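Local structure of dimethyl-sulfide monooxygenase (6AK1) at residues N8-T13 with G243-T248; W176-V181 with D440-S445; E327-M332 with T339-L344; Q376-E381 with D410-E415. The protein oxidises dimethyl sulfide to methanethiol and formaldehyde with oxygen and NADH, as the large, FMN-dependent subunit of a two-component monooxygenase. All coordinates share one frame; numbering follows the deposited sequence.

Contact 1. Residues N8-T13 with G243-T248; sequences NAFDMT and GMFILT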
loop_
_atom_site.group_PDB
_atom_site.type_symbol
_atom_site.label_atom_id
_atom_site.label_comp_id
_atom_site.label_asym_id
_atom_site.label_seq_id
_atom_site.Cartn_x
_atom_site.Cartn_y
_atom_site.Cartn_z
ATOM N N ASN A 8 3.992 -5.731 -8.245
ATOM C CA ASN A 8 2.785 -5.014 -7.861
ATOM C C ASN A 8 2.618 -3.784 -8.743
ATOM O O ASN A 8 3.605 -3.112 -9.077
ATOM C CB ASN A 8 2.832 -4.537 -6.396
ATOM C CG ASN A 8 2.820 -5.666 -5.387
ATOM O OD1 ASN A 8 2.454 -6.804 -5.682
ATOM N ND2 ASN A 8 3.195 -5.335 -4.162
ATOM N N ALA A 9 1.368 -3.468 -9.085
ATOM C CA ALA A 9 1.061 -2.182 -9.692
ATOM C C ALA A 9 0.669 -1.197 -8.597
ATOM O O ALA A 9 -0.193 -1.487 -7.765
ATOM C CB ALA A 9 -0.058 -2.296 -10.732
ATOM N N PHE A 10 1.317 -0.047 -8.599
ATOM C CA PHE A 10 1.038 1.042 -7.677
ATOM C C PHE A 10 0.120 2.028 -8.396
ATOM O O PHE A 10 0.444 2.498 -9.500
ATOM C CB PHE A 10 2.361 1.682 -7.249
ATOM C CG PHE A 10 2.274 2.613 -6.072
ATOM C CD1 PHE A 10 1.534 2.287 -4.943
ATOM C CD2 PHE A 10 2.997 3.801 -6.076
ATOM C CE1 PHE A 10 1.478 3.156 -3.855
ATOM C CE2 PHE A 10 2.958 4.674 -4.984
ATOM C CZ PHE A 10 2.193 4.353 -3.877
ATOM N N ASP A 11 -1.030 2.317 -7.791
ATOM C CA ASP A 11 -2.011 3.228 -8.370
ATOM C C ASP A 11 -2.694 3.978 -7.224
ATOM O O ASP A 11 -2.381 3.778 -6.051
ATOM C CB ASP A 11 -3.014 2.460 -9.252
ATOM C CG ASP A 11 -3.579 3.306 -10.409
ATOM O OD1 ASP A 11 -3.834 4.514 -10.254
ATOM O OD2 ASP A 11 -3.807 2.753 -11.492
ATOM N N MET A 12 -3.621 4.861 -7.574
ATOM C CA MET A 12 -4.351 5.646 -6.593
ATOM C C MET A 12 -5.619 6.111 -7.287
ATOM O O MET A 12 -5.637 6.234 -8.505
ATOM C CB MET A 12 -3.504 6.828 -6.084
ATOM C CG MET A 12 -4.171 7.729 -5.055
ATOM S SD MET A 12 -2.986 8.885 -4.266
ATOM C CE MET A 12 -4.110 10.114 -3.648
ATOM N N THR A 13 -6.695 6.328 -6.531
ATOM C CA THR A 13 -7.969 6.660 -7.174
ATOM C C THR A 13 -8.017 8.157 -7.500
ATOM O O THR A 13 -8.896 8.900 -7.059
ATOM C CB THR A 13 -9.151 6.238 -6.304
ATOM O OG1 THR A 13 -8.864 4.998 -5.639
ATOM C CG2 THR A 13 -10.396 6.069 -7.168
ATOM N N GLY A 243 3.762 -7.157 4.286
ATOM C CA GLY A 243 4.431 -6.511 3.171
ATOM C C GLY A 243 4.828 -5.115 3.614
ATOM O O GLY A 243 4.012 -4.412 4.229
ATOM N N MET A 244 6.070 -4.706 3.365
ATOM C CA MET A 244 6.523 -3.381 3.760
ATOM C C MET A 244 6.928 -2.601 2.522
ATOM O O MET A 244 7.709 -3.092 1.699
ATOM C CB MET A 244 7.678 -3.452 4.757
ATOM C CG MET A 244 7.795 -2.179 5.585
ATOM S SD MET A 244 9.094 -2.259 6.828
ATOM C CE MET A 244 8.432 -3.547 7.890
ATOM N N PHE A 245 6.387 -1.390 2.395
ATOM C CA PHE A 245 6.537 -0.558 1.207
ATOM C C PHE A 245 7.561 0.528 1.545
ATOM O O PHE A 245 7.314 1.375 2.410
ATOM C CB PHE A 245 5.173 0.010 0.810
ATOM C CG PHE A 245 5.185 0.897 -0.400
ATOM C CD1 PHE A 245 6.198 0.816 -1.361
ATOM C CD2 PHE A 245 4.174 1.827 -0.587
ATOM C CE1 PHE A 245 6.192 1.645 -2.490
ATOM C CE2 PHE A 245 4.161 2.656 -1.710
ATOM C CZ PHE A 245 5.175 2.564 -2.664
ATOM N N ILE A 246 8.726 0.485 0.886
ATOM C CA ILE A 246 9.831 1.363 1.234
ATOM C C ILE A 246 10.146 2.305 0.081
ATOM O O ILE A 246 9.839 2.051 -1.086
ATOM C CB ILE A 246 11.100 0.588 1.638
ATOM C CG1 ILE A 246 11.626 -0.246 0.463
ATOM C CG2 ILE A 246 10.847 -0.268 2.865
ATOM C CD1 ILE A 246 13.035 -0.751 0.685
ATOM N N LEU A 247 10.789 3.409 0.436
ATOM C CA LEU A 247 11.286 4.391 -0.516
ATOM C C LEU A 247 12.807 4.388 -0.414
ATOM O O LEU A 247 13.360 4.801 0.608
ATOM C CB LEU A 247 10.704 5.767 -0.211
ATOM C CG LEU A 247 11.134 6.901 -1.126
ATOM C CD1 LEU A 247 10.819 6.530 -2.562
ATOM C CD2 LEU A 247 10.424 8.194 -0.721
ATOM N N THR A 248 13.490 3.891 -1.447
ATOM C CA THR A 248 14.949 3.891 -1.457
ATOM C C THR A 248 15.470 4.381 -2.802
ATOM O O THR A 248 14.914 4.049 -3.854
ATOM C CB THR A 248 15.521 2.497 -1.137
ATOM O OG1 THR A 248 16.943 2.511 -1.333
ATOM C CG2 THR A 248 14.883 1.423 -2.008
#

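Contact 2. Residues W176-V181 with D440-S445; sequences WEDDAV and DGRVES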
loop_
_atom_site.group_PDB
_atom_site.type_symbol
_atom_site.label_atom_id
_atom_site.label_comp_id
_atom_site.label_asym_id
_atom_site.label_seq_id
_atom_site.Cartn_x
_atom_site.Cartn_y
_atom_site.Cartn_z
ATOM N N TRP A 176 -14.805 -14.806 16.877
ATOM C CA TRP A 176 -15.525 -16.019 16.479
ATOM C C TRP A 176 -14.534 -17.166 16.353
ATOM O O TRP A 176 -13.497 -17.021 15.698
ATOM C CB TRP A 176 -16.282 -15.882 15.146
ATOM C CG TRP A 176 -17.325 -14.807 15.046
ATOM C CD1 TRP A 176 -17.256 -13.540 15.547
ATOM C CD2 TRP A 176 -18.587 -14.903 14.372
ATOM N NE1 TRP A 176 -18.396 -12.842 15.237
ATOM C CE2 TRP A 176 -19.236 -13.656 14.522
ATOM C CE3 TRP A 176 -19.234 -15.921 13.660
ATOM C CZ2 TRP A 176 -20.504 -13.400 13.988
ATOM C CZ3 TRP A 176 -20.506 -15.670 13.134
ATOM C CH2 TRP A 176 -21.125 -14.421 13.303
ATOM N N GLU A 177 -14.850 -18.295 16.976
ATOM C CA GLU A 177 -14.061 -19.503 16.788
ATOM C C GLU A 177 -14.335 -20.104 15.410
ATOM O O GLU A 177 -15.399 -19.901 14.810
ATOM C CB GLU A 177 -14.380 -20.543 17.864
ATOM C CG GLU A 177 -14.080 -20.106 19.286
ATOM C CD GLU A 177 -14.611 -21.103 20.322
ATOM O OE1 GLU A 177 -14.475 -22.324 20.090
ATOM O OE2 GLU A 177 -15.174 -20.670 21.353
ATOM N N ASP A 178 -13.351 -20.870 14.928
ATOM C CA ASP A 178 -13.442 -21.510 13.619
ATOM C C ASP A 178 -14.758 -22.249 13.426
ATOM O O ASP A 178 -15.367 -22.162 12.357
ATOM C CB ASP A 178 -12.273 -22.475 13.424
ATOM C CG ASP A 178 -10.976 -21.763 13.067
ATOM O OD1 ASP A 178 -10.959 -20.507 12.999
ATOM O OD2 ASP A 178 -9.964 -22.465 12.844
ATOM N N ASP A 179 -15.230 -22.967 14.442
ATOM C CA ASP A 179 -16.412 -23.795 14.248
ATOM C C ASP A 179 -17.686 -23.169 14.834
ATOM O O ASP A 179 -18.682 -23.875 15.024
ATOM C CB ASP A 179 -16.165 -25.200 14.805
ATOM C CG ASP A 179 -16.324 -25.272 16.293
ATOM O OD1 ASP A 179 -16.027 -24.260 16.971
ATOM O OD2 ASP A 179 -16.756 -26.343 16.782
ATOM N N ALA A 180 -17.677 -21.852 15.082
ATOM C CA ALA A 180 -18.904 -21.149 15.452
ATOM C C ALA A 180 -19.969 -21.277 14.365
ATOM O O ALA A 180 -21.112 -21.655 14.642
ATOM C CB ALA A 180 -18.600 -19.672 15.726
ATOM N N VAL A 181 -19.614 -20.961 13.121
ATOM C CA VAL A 181 -20.589 -20.907 12.038
ATOM C C VAL A 181 -20.918 -22.322 11.582
ATOM O O VAL A 181 -20.022 -23.129 11.312
ATOM C CB VAL A 181 -20.065 -20.046 10.872
ATOM C CG1 VAL A 181 -21.005 -20.135 9.683
ATOM C CG2 VAL A 181 -19.923 -18.591 11.311
ATOM N N ASP A 440 -2.511 -22.306 5.215
ATOM C CA ASP A 440 -3.926 -22.020 5.411
ATOM C C ASP A 440 -4.285 -20.583 5.065
ATOM O O ASP A 440 -5.444 -20.191 5.230
ATOM C CB ASP A 440 -4.336 -22.321 6.865
ATOM C CG ASP A 440 -3.432 -21.634 7.895
ATOM O OD1 ASP A 440 -2.624 -20.743 7.529
ATOM O OD2 ASP A 440 -3.525 -21.989 9.087
ATOM N N GLY A 441 -3.312 -19.785 4.619
ATOM C CA GLY A 441 -3.534 -18.375 4.343
ATOM C C GLY A 441 -3.860 -17.531 5.565
ATOM O O GLY A 441 -4.333 -16.400 5.432
ATOM N N ARG A 442 -3.618 -18.071 6.758
ATOM C CA ARG A 442 -3.727 -17.327 8.004
ATOM C C ARG A 442 -2.341 -16.885 8.469
ATOM O O ARG A 442 -1.315 -17.391 8.007
ATOM C CB ARG A 442 -4.410 -18.175 9.075
ATOM C CG ARG A 442 -5.779 -18.726 8.654
ATOM C CD ARG A 442 -6.723 -18.735 9.833
ATOM N NE ARG A 442 -7.290 -20.049 10.090
ATOM C CZ ARG A 442 -8.019 -20.346 11.159
ATOM N NH1 ARG A 442 -8.256 -19.424 12.086
ATOM N NH2 ARG A 442 -8.496 -21.575 11.305
ATOM N N VAL A 443 -2.322 -15.910 9.383
ATOM C CA VAL A 443 -1.055 -15.322 9.800
ATOM C C VAL A 443 -0.115 -16.377 10.395
ATOM O O VAL A 443 -0.547 -17.384 10.973
ATOM C CB VAL A 443 -1.299 -14.195 10.815
ATOM C CG1 VAL A 443 -1.851 -12.941 10.111
ATOM C CG2 VAL A 443 -2.237 -14.697 11.948
ATOM N N GLU A 444 1.185 -16.137 10.238
ATOM C CA GLU A 444 2.197 -16.924 10.934
ATOM C C GLU A 444 1.959 -16.878 12.439
ATOM O O GLU A 444 1.484 -15.876 12.982
ATOM C CB GLU A 444 3.594 -16.377 10.637
ATOM C CG GLU A 444 4.117 -16.659 9.249
ATOM C CD GLU A 444 5.585 -16.343 9.154
ATOM O OE1 GLU A 444 5.942 -15.144 9.238
ATOM O OE2 GLU A 444 6.385 -17.297 9.043
ATOM N N SER A 445 2.325 -17.968 13.125
ATOM C CA SER A 445 2.144 -18.018 14.574
ATOM C C SER A 445 2.983 -16.972 15.302
ATOM O O SER A 445 2.648 -16.611 16.436
ATOM C CB SER A 445 2.478 -19.409 15.105
ATOM O OG SER A 445 3.849 -19.679 14.904
#

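Contact 3. Residues E327-M332 with T339-L344; sequences EPLQAM and TTLESL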
loop_
_atom_site.group_PDB
_atom_site.type_symbol
_atom_site.label_atom_id
_atom_site.label_comp_id
_atom_site.label_asym_id
_atom_site.label_seq_id
_atom_site.Cartn_x
_atom_site.Cartn_y
_atom_site.Cartn_z
ATOM N N GLU A 327 19.440 28.434 -8.822
ATOM C CA GLU A 327 20.594 27.926 -8.104
ATOM C C GLU A 327 20.838 26.466 -8.487
ATOM O O GLU A 327 19.894 25.734 -8.790
ATOM C CB GLU A 327 20.390 28.049 -6.597
ATOM C CG GLU A 327 19.318 27.150 -6.025
ATOM C CD GLU A 327 19.384 27.077 -4.513
ATOM O OE1 GLU A 327 18.743 26.167 -3.917
ATOM O OE2 GLU A 327 20.091 27.932 -3.926
ATOM N N PRO A 328 22.097 26.026 -8.505
ATOM C CA PRO A 328 22.373 24.607 -8.752
ATOM C C PRO A 328 21.883 23.755 -7.599
ATOM O O PRO A 328 21.797 24.213 -6.455
ATOM C CB PRO A 328 23.902 24.552 -8.867
ATOM C CG PRO A 328 24.367 25.710 -8.061
ATOM C CD PRO A 328 23.338 26.792 -8.295
ATOM N N LEU A 329 21.566 22.496 -7.922
ATOM C CA LEU A 329 21.106 21.540 -6.915
ATOM C C LEU A 329 22.073 21.442 -5.738
ATOM O O LEU A 329 21.646 21.411 -4.577
ATOM C CB LEU A 329 20.909 20.161 -7.555
ATOM C CG LEU A 329 20.488 19.017 -6.626
ATOM C CD1 LEU A 329 19.217 19.362 -5.838
ATOM C CD2 LEU A 329 20.323 17.714 -7.391
ATOM N N GLN A 330 23.381 21.396 -6.018
ATOM C CA GLN A 330 24.369 21.218 -4.956
ATOM C C GLN A 330 24.323 22.335 -3.912
ATOM O O GLN A 330 24.763 22.123 -2.776
ATOM C CB GLN A 330 25.778 21.108 -5.556
ATOM C CG GLN A 330 26.129 22.198 -6.561
ATOM C CD GLN A 330 27.569 22.110 -7.084
ATOM O OE1 GLN A 330 28.464 21.580 -6.417
ATOM N NE2 GLN A 330 27.789 22.627 -8.291
ATOM N N ALA A 331 23.777 23.503 -4.255
ATOM C CA ALA A 331 23.676 24.634 -3.338
ATOM C C ALA A 331 22.350 24.694 -2.576
ATOM O O ALA A 331 22.124 25.655 -1.836
ATOM C CB ALA A 331 23.881 25.945 -4.104
ATOM N N MET A 332 21.471 23.707 -2.736
ATOM C CA MET A 332 20.192 23.727 -2.037
ATOM C C MET A 332 20.407 23.663 -0.525
ATOM O O MET A 332 21.271 22.932 -0.028
ATOM C CB MET A 332 19.319 22.562 -2.514
ATOM C CG MET A 332 18.002 22.374 -1.765
ATOM S SD MET A 332 16.859 21.222 -2.591
ATOM C CE MET A 332 16.408 22.205 -4.035
ATOM N N THR A 339 19.946 16.022 -0.612
ATOM C CA THR A 339 20.644 14.747 -0.685
ATOM C C THR A 339 19.805 13.681 -1.385
ATOM O O THR A 339 20.366 12.807 -2.059
ATOM C CB THR A 339 21.079 14.301 0.720
ATOM O OG1 THR A 339 22.074 13.280 0.611
ATOM C CG2 THR A 339 19.923 13.753 1.530
ATOM N N THR A 340 18.467 13.742 -1.277
ATOM C CA THR A 340 17.672 12.745 -1.995
ATOM C C THR A 340 17.573 13.089 -3.478
ATOM O O THR A 340 17.718 12.213 -4.330
ATOM C CB THR A 340 16.273 12.587 -1.382
ATOM O OG1 THR A 340 15.782 13.853 -0.935
ATOM C CG2 THR A 340 16.316 11.625 -0.214
ATOM N N LEU A 341 17.369 14.361 -3.811
ATOM C CA LEU A 341 17.397 14.762 -5.214
ATOM C C LEU A 341 18.725 14.427 -5.877
ATOM O O LEU A 341 18.750 14.003 -7.039
ATOM C CB LEU A 341 17.103 16.249 -5.342
ATOM C CG LEU A 341 15.702 16.651 -4.857
ATOM C CD1 LEU A 341 15.536 18.143 -4.955
ATOM C CD2 LEU A 341 14.635 15.956 -5.682
ATOM N N GLU A 342 19.838 14.593 -5.156
ATOM C CA GLU A 342 21.144 14.285 -5.740
ATOM C C GLU A 342 21.300 12.791 -6.006
ATOM O O GLU A 342 21.904 12.392 -7.010
ATOM C CB GLU A 342 22.273 14.773 -4.827
ATOM C CG GLU A 342 22.544 16.270 -4.867
ATOM C CD GLU A 342 23.541 16.703 -3.794
ATOM O OE1 GLU A 342 23.703 15.960 -2.805
ATOM O OE2 GLU A 342 24.181 17.765 -3.945
ATOM N N SER A 343 20.770 11.946 -5.117
ATOM C CA SER A 343 20.837 10.506 -5.362
ATOM C C SER A 343 19.927 10.084 -6.517
ATOM O O SER A 343 20.216 9.090 -7.198
ATOM C CB SER A 343 20.485 9.735 -4.091
ATOM O OG SER A 343 19.151 10.009 -3.698
ATOM N N LEU A 344 18.858 10.841 -6.779
ATOM C CA LEU A 344 17.902 10.505 -7.827
ATOM C C LEU A 344 18.306 10.979 -9.220
ATOM O O LEU A 344 17.751 10.480 -10.203
ATOM C CB LEU A 344 16.520 11.083 -7.490
ATOM C CG LEU A 344 15.753 10.413 -6.346
ATOM C CD1 LEU A 344 14.541 11.244 -5.949
ATOM C CD2 LEU A 344 15.341 9.004 -6.739
#

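Contact 4. Residues Q376-E381 with D410-E415; sequences QKVADE and DYIVPE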
loop_
_atom_site.group_PDB
_atom_site.type_symbol
_atom_site.label_atom_id
_atom_site.label_comp_id
_atom_site.label_asym_id
_atom_site.label_seq_id
_atom_site.Cartn_x
_atom_site.Cartn_y
_atom_site.Cartn_z
ATOM N N GLN A 376 16.959 -5.812 -21.479
ATOM C CA GLN A 376 18.159 -6.306 -20.801
ATOM C C GLN A 376 18.583 -5.375 -19.673
ATOM O O GLN A 376 18.791 -5.812 -18.531
ATOM C CB GLN A 376 19.317 -6.463 -21.801
ATOM C CG GLN A 376 19.111 -7.492 -22.886
ATOM C CD GLN A 376 18.587 -8.793 -22.337
ATOM O OE1 GLN A 376 19.164 -9.368 -21.411
ATOM N NE2 GLN A 376 17.467 -9.259 -22.890
ATOM N N LYS A 377 18.743 -4.084 -19.981
ATOM C CA LYS A 377 19.187 -3.135 -18.968
ATOM C C LYS A 377 18.164 -3.019 -17.842
ATOM O O LYS A 377 18.532 -2.905 -16.666
ATOM C CB LYS A 377 19.447 -1.777 -19.615
ATOM C CG LYS A 377 19.674 -0.624 -18.643
ATOM C CD LYS A 377 19.808 0.680 -19.436
ATOM C CE LYS A 377 20.336 1.843 -18.601
ATOM N NZ LYS A 377 19.322 2.358 -17.640
ATOM N N VAL A 378 16.870 -3.052 -18.179
ATOM C CA VAL A 378 15.843 -2.985 -17.145
ATOM C C VAL A 378 15.880 -4.235 -16.274
ATOM O O VAL A 378 15.948 -4.140 -15.045
ATOM C CB VAL A 378 14.452 -2.768 -17.766
ATOM C CG1 VAL A 378 13.388 -2.956 -16.700
ATOM C CG2 VAL A 378 14.368 -1.371 -18.352
ATOM N N ALA A 379 15.862 -5.424 -16.897
ATOM C CA ALA A 379 15.880 -6.666 -16.127
ATOM C C ALA A 379 17.142 -6.775 -15.284
ATOM O O ALA A 379 17.095 -7.272 -14.152
ATOM C CB ALA A 379 15.753 -7.875 -17.048
ATOM N N ASP A 380 18.281 -6.308 -15.815
ATOM C CA ASP A 380 19.519 -6.340 -15.045
ATOM C C ASP A 380 19.370 -5.546 -13.751
ATOM O O ASP A 380 19.737 -6.026 -12.675
ATOM C CB ASP A 380 20.697 -5.787 -15.859
ATOM C CG ASP A 380 21.191 -6.740 -16.943
ATOM O OD1 ASP A 380 20.773 -7.920 -16.978
ATOM O OD2 ASP A 380 22.024 -6.295 -17.770
ATOM N N GLU A 381 18.844 -4.316 -13.838
ATOM C CA GLU A 381 18.763 -3.480 -12.641
ATOM C C GLU A 381 17.716 -4.009 -11.661
ATOM O O GLU A 381 17.918 -3.948 -10.444
ATOM C CB GLU A 381 18.481 -2.015 -13.014
ATOM C CG GLU A 381 19.069 -1.019 -11.988
ATOM C CD GLU A 381 18.499 0.406 -12.063
ATOM O OE1 GLU A 381 17.482 0.700 -11.374
ATOM O OE2 GLU A 381 19.088 1.241 -12.788
ATOM N N ASP A 410 4.630 -6.541 -21.493
ATOM C CA ASP A 410 5.026 -6.922 -22.850
ATOM C C ASP A 410 6.542 -7.057 -22.995
ATOM O O ASP A 410 7.026 -7.992 -23.642
ATOM C CB ASP A 410 4.485 -5.904 -23.858
ATOM C CG ASP A 410 2.962 -5.930 -23.949
ATOM O OD1 ASP A 410 2.349 -6.899 -23.470
ATOM O OD2 ASP A 410 2.378 -4.983 -24.500
ATOM N N TYR A 411 7.304 -6.124 -22.428
ATOM C CA TYR A 411 8.739 -6.025 -22.684
ATOM C C TYR A 411 9.608 -6.644 -21.596
ATOM O O TYR A 411 10.681 -7.161 -21.910
ATOM C CB TYR A 411 9.163 -4.565 -22.824
ATOM C CG TYR A 411 8.665 -3.815 -24.033
ATOM C CD1 TYR A 411 9.246 -4.008 -25.276
ATOM C CD2 TYR A 411 7.661 -2.861 -23.913
ATOM C CE1 TYR A 411 8.817 -3.303 -26.371
ATOM C CE2 TYR A 411 7.224 -2.146 -25.006
ATOM C CZ TYR A 411 7.817 -2.372 -26.240
ATOM O OH TYR A 411 7.411 -1.663 -27.347
ATOM N N ILE A 412 9.212 -6.556 -20.326
ATOM C CA ILE A 412 10.062 -6.972 -19.203
ATOM C C ILE A 412 9.695 -8.364 -18.680
ATOM O O ILE A 412 10.571 -9.193 -18.469
ATOM C CB ILE A 412 10.016 -5.930 -18.065
ATOM C CG1 ILE A 412 10.401 -4.537 -18.573
ATOM C CG2 ILE A 412 10.916 -6.371 -16.916
ATOM C CD1 ILE A 412 11.637 -4.521 -19.470
ATOM N N VAL A 413 8.385 -8.616 -18.463
ATOM C CA VAL A 413 7.993 -9.927 -17.902
ATOM C C VAL A 413 8.504 -11.095 -18.685
ATOM O O VAL A 413 8.939 -12.082 -18.062
ATOM C CB VAL A 413 6.437 -9.952 -17.719
ATOM C CG1 VAL A 413 5.931 -11.389 -17.650
ATOM C CG2 VAL A 413 6.038 -9.209 -16.454
ATOM N N PRO A 414 8.514 -11.119 -20.039
ATOM C CA PRO A 414 9.108 -12.270 -20.737
ATOM C C PRO A 414 10.582 -12.448 -20.430
ATOM O O PRO A 414 11.049 -13.588 -20.327
ATOM C CB PRO A 414 8.875 -11.946 -22.223
ATOM C CG PRO A 414 7.714 -11.011 -22.232
ATOM C CD PRO A 414 7.952 -10.154 -21.010
ATOM N N GLU A 415 11.331 -11.347 -20.277
ATOM C CA GLU A 415 12.747 -11.450 -19.936
ATOM C C GLU A 415 12.942 -11.946 -18.513
ATOM O O GLU A 415 13.841 -12.752 -18.260
ATOM C CB GLU A 415 13.447 -10.108 -20.115
ATOM C CG GLU A 415 14.939 -10.138 -19.756
ATOM C CD GLU A 415 15.762 -11.038 -20.684
ATOM O OE1 GLU A 415 15.407 -11.159 -21.876
ATOM O OE2 GLU A 415 16.760 -11.624 -20.219
#

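Contact 1. Residues N8-T13 with G243-T248
F10 and F245 meet inside the barrel as a T-shaped (edge-to-face) pair, with F245 supplying the edge and F10 the face. The ring centroids are 4.8 Å apart and the planes stand at 72°. F245 leads with its CE2-CZ side: CE2 lies 3.4 Å from CZ of F10, and CZ of F245 sits over the F10 ring, displaced toward its rim on the side of CZ and CE2. In such a pair the positive C-H edge of one ring is set against the electron-rich face of the other.

The two strands do not pair here. The CA atoms of F10 and F245 are 10.6 Å apart, so the side chains alone bridge the gap. In both residues CG is anti to the backbone N (chi1 -167° in F10, 180° in F245), which extends each ring from its strand toward the other, the two side chains crossing at about a right angle.

F55, on strand 53-57, meets both rings and makes an aromatic cluster of the pair, while H17 packs against F10. Strand 6-12 is itself held by backbone bonds to strand 53-57 and to strand 393-397. One residue beyond F10, D11 takes the backbone N of M12 on the anti lone pair of OD1 at 2.7 Å, and its OD2 bonds to Y38 OH, which fixes the carboxylate.

Aromatic side chains from non-adjacent parallel strands, meeting in the interior, are the kind of core packing found in a TIM barrel, here of the bacterial luciferase-like family.

Contact 2. Residues W176-V181 with D440-S445
The backbone of W176-V181 folds into a type I beta turn from E177 to A180, closed by A180 N bonding to E177 O, which puts D178 at its second position, on the surface. Facing it, D440-S445 is irregular: D440 makes an Asx turn, its OD1 taking the backbone N of R442 at 3.0 Å from above the carboxylate plane, and G441 passes through with positive phi. The two backbones stay well apart, 12.0 Å between the CA atoms of D178 and R442.

A single salt bridge spans the gap. D178 and R442 reach for each other from opposite directions, the R442 chain bending at chi2 and chi3. NH2 of the guanidinium meets OD2 of D178 near the guanidinium plane, at a modelled separation too short to trust. NH1 reaches OD1 of D178 at 3.1 Å in a weak bond (129° at the hydrogen). Carboxylate and guanidinium are turned 49° apart, so the flat groups do not share a plane.

This bridge ties the polypeptide beyond helix 431-435 to the turn that precedes strand 181-184. D178 OD1 also forms a salt bridge with R220 NH1. Two arginines on one carboxylate probably favour the ionised aspartate.

Contact 3. Residues E327-M332 with T339-L344
T340 O is gripped by two donors, L344 N at 3.0 Å and the hydroxyl of S343, whose OG lies 2.7 Å away. The first is the regular bond of helix 335-344; the second folds a serine side chain back onto the helix, its donor tilted 21° from the carbonyl plane. S343 OG is also bonded to T249 OG1.

Across the contact, L341 and E342 of this helix receive the short 3-10 segment 329-331. L329 is the wedge: with CG anti to the backbone N (chi1 177°) its branches straddle two residues, CD1 resting 3.8 Å from CB of L341 and CD2 3.7 Å from CG of E342. The methylene part of the glutamate thus serves as an apolar surface. M332 comes in at about a right angle to L341, its SD 4.1 Å from CD1 of L341.

E342 runs out extended beyond CG and brings OE2 to 3.6 Å from CA of Q330, beside the backbone, while the amide end of Q330 leads away from the helix. V358 and V355, of helix 355-362, also pack against L329 and M332 respectively.

No hydrogen bond joins the two segments. Only six residues separate them in sequence, and the contact between them is mainly apolar, made by L329, M332 and L341, with the carboxylate of E342 at the partly exposed edge.

Contact 4. Residues Q376-E381 with D410-E415
Q376 and E415 cross at about a right angle, and their flat ends are nearly perpendicular too, amide and carboxylate planes lying 85° apart. NE2 of Q376 donates to OE1 of E415 at 3.0 Å in a weak hydrogen bond, 150° at the hydrogen. The CA-CB bond of Q376 points away from the other helix; its chain, bent at chi2, doubles back to bring NE2 to the carboxylate. E415 likewise bends at chi2, after setting off with CG anti to the backbone N, and the curve lays CG 3.6 Å from CB of A379.

Deeper in, V378 and I412 also meet at about a right angle, CG1 of the valine 3.6 Å from CD1 of the isoleucine. The small side chain of A379 lets the backbones come together, and its CA is 6.6 Å from that of I412. Over these short segments the helix axes pass at 9.5 Å and cross at -57°. The 410-415 helix has a wider pi-type turn at 410-412 and a kink at P414, whose nitrogen has no hydrogen to give.

R419 is the stronger partner of both polar groups: its NH2 bonds to Q376 OE1 and its NE forms a salt bridge with E415 OE2, while its NH1 forms a salt bridge with D380 OD1. One guanidinium so links both acids and the glutamine, probably lowering the cost of placing D380 and E415 near each other. Helices 375-388 and 403-418, neighbours around the barrel, are therefore joined by an apolar interior with a polar cluster round R419 beside it.

In the fold
Contact 1 marks the middle of the TIM barrel, about 5 Å from the centre of the chain, and the other three lie farther out. It is also the one nearest the flavin region: the side chain of F10 is about 7 Å from that of T104 and about 9 Å from that of D58, both probable FMN ligands by analogy with relatives. Contact 4 belongs to the helical coat, its centre about 20 Å from that of contact 1. Contacts 2 and 3 lie on opposite sides of the chain's centre, about 51 Å apart between centres. Contact 2 closes the longest loop, and contacts 3 and 4 both fall within it along the sequence.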